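Local structure of capsid protein (Macrobrachium rosenbergii nodavirus, 5YKX) at the interface of chains A and B. The protein forms the shell of the virus, and the part described here is its protruding (P) domain, which probably pairs into surface spikes on the particle. Coordinates in Å, arbitrary orientation; residue numbers count along the deposited sequence, not the author numbering. Chains: chain A/B, Capsid protein.

The interface of chains A and B. Residues chain A 48-50, 80; chain B 48, 79-82.
A:Met48 and B:Cys82 pair antiparallel across the interface of the two chains in the deposited assembly, joining strand 41-51 of chain A to strand 79-84 of chain B: A:Met48 O accepts from B:Cys82 N at 2.9 Å, nearly straight at the hydrogen (174°), and A:Met48 N donates back to B:Cys82 O. This two-fold strand pairing is probably how the P-domains pair. Two residues along, A:Arg50 N donates to B:Ile80 O in the carbonyl plane (3.0 Å), while the return bond from B:Ile80 N to A:Arg50 O is weak and bent. On one face of this shared sheet the selenomethionine A:Met48, its CG anti to the backbone N (chi1 -162°), runs alongside B:Ile80 and sets SE 3.5 Å from the branch methyl CG2. The two-fold repeats this pair with the chains exchanged, A:Ile80 CG2 lying against B:Met48 SE. Beside these pairs, the isoleucines reach toward each other tip to tip, CD1 of A:Ile80 3.7 Å from CD1 of B:Ile80, giving an apolar seam. On the opposite face, B:Lys81, bent at chi2 and chi3, lies beside A:Asp49, with its CD packed on the carboxylate and its terminal nitrogen NZ in a long, weak salt bridge to A:Asp49 OD2 (3.5 Å). The other carboxylate oxygen, A:Asp49 OD1, holds water 1 at 2.7 Å, and that water also contacts B:Ile80 O at 3.2 Å.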
loop_
_atom_site.group_PDB
_atom_site.type_symbol
_atom_site.label_atom_id
_atom_site.label_comp_id
_atom_site.label_asym_id
_atom_site.label_seq_id
_atom_site.Cartn_x
_atom_site.Cartn_y
_atom_site.Cartn_z
HETATM N N MSE A 48 1.002 5.832 -4.173
HETATM C CA MSE A 48 1.431 7.028 -4.846
HETATM C C MSE A 48 1.292 6.892 -6.335
HETATM O O MSE A 48 1.690 5.911 -7.004
HETATM C CB MSE A 48 2.908 7.356 -4.362
HETATM C CG MSE A 48 3.209 8.806 -4.694
HETATM SE SE MSE A 48 4.819 9.307 -3.547
HETATM C CE MSE A 48 4.109 9.512 -1.740
ATOM N N ASP A 49 0.756 7.948 -6.879
ATOM C CA ASP A 49 0.725 8.128 -8.348
ATOM C C ASP A 49 0.709 9.634 -8.557
ATOM O O ASP A 49 -0.324 10.221 -8.624
ATOM C CB ASP A 49 -0.454 7.484 -8.997
ATOM C CG ASP A 49 -0.391 7.640 -10.549
ATOM O OD1 ASP A 49 0.570 8.271 -11.088
ATOM O OD2 ASP A 49 -1.312 7.190 -11.189
ATOM N N ARG A 50 1.856 10.234 -8.364
ATOM C CA ARG A 50 1.909 11.627 -8.034
ATOM C C ARG A 50 3.252 12.256 -8.335
ATOM O O ARG A 50 4.276 11.767 -7.846
ATOM C CB ARG A 50 1.634 11.750 -6.524
ATOM C CG ARG A 50 1.640 13.155 -5.934
ATOM C CD ARG A 50 1.422 13.056 -4.401
ATOM N NE ARG A 50 1.340 14.324 -3.705
ATOM C CZ ARG A 50 2.378 15.071 -3.337
ATOM N NH1 ARG A 50 3.629 14.723 -3.637
ATOM N NH2 ARG A 50 2.170 16.194 -2.666
ATOM N N ILE A 80 11.977 8.928 -0.658
ATOM C CA ILE A 80 10.535 8.780 -0.890
ATOM C C ILE A 80 9.946 7.889 0.190
ATOM O O ILE A 80 10.512 6.826 0.455
ATOM C CB ILE A 80 10.280 8.170 -2.231
ATOM C CG1 ILE A 80 10.907 9.110 -3.278
ATOM C CG2 ILE A 80 8.779 8.085 -2.473
ATOM C CD1 ILE A 80 11.000 8.597 -4.674
HETATM N N MSE B 48 7.007 2.206 -0.124
HETATM C CA MSE B 48 8.272 2.786 -0.399
HETATM C C MSE B 48 8.878 3.453 0.805
HETATM O O MSE B 48 8.208 4.212 1.557
HETATM C CB MSE B 48 8.054 3.750 -1.611
HETATM C CG MSE B 48 9.377 4.224 -2.186
HETATM SE SE MSE B 48 9.138 4.981 -4.034
HETATM C CE MSE B 48 8.639 3.349 -5.061
ATOM N N ALA B 79 7.741 11.571 -11.448
ATOM C CA ALA B 79 6.385 11.075 -11.483
ATOM C C ALA B 79 6.358 9.734 -10.683
ATOM O O ALA B 79 6.482 8.615 -11.256
ATOM C CB ALA B 79 5.946 10.846 -12.911
ATOM N N ILE B 80 6.286 9.865 -9.371
ATOM C CA ILE B 80 6.428 8.732 -8.472
ATOM C C ILE B 80 5.214 7.812 -8.606
ATOM O O ILE B 80 3.996 8.211 -8.549
ATOM C CB ILE B 80 6.514 9.151 -6.990
ATOM C CG1 ILE B 80 7.598 10.259 -6.747
ATOM C CG2 ILE B 80 6.825 7.949 -6.086
ATOM C CD1 ILE B 80 8.857 9.960 -7.365
ATOM N N LYS B 81 5.545 6.549 -8.758
ATOM C CA LYS B 81 4.564 5.489 -8.720
ATOM C C LYS B 81 4.944 4.455 -7.633
ATOM O O LYS B 81 6.039 3.905 -7.601
ATOM C CB LYS B 81 4.516 4.765 -10.050
ATOM C CG LYS B 81 3.924 5.490 -11.254
ATOM C CD LYS B 81 2.394 5.433 -11.316
ATOM C CE LYS B 81 1.760 4.117 -11.865
ATOM N NZ LYS B 81 0.254 4.096 -11.580
ATOM N N CYS B 82 3.984 4.137 -6.790
ATOM C CA CYS B 82 3.996 3.073 -5.832
ATOM C C CYS B 82 2.532 2.605 -5.742
ATOM O O CYS B 82 1.822 3.127 -4.945
ATOM C CB CYS B 82 4.449 3.658 -4.527
ATOM S SG CYS B 82 4.616 2.420 -3.176
HETATM O O HOH W 1 3.019 9.245 -11.427
#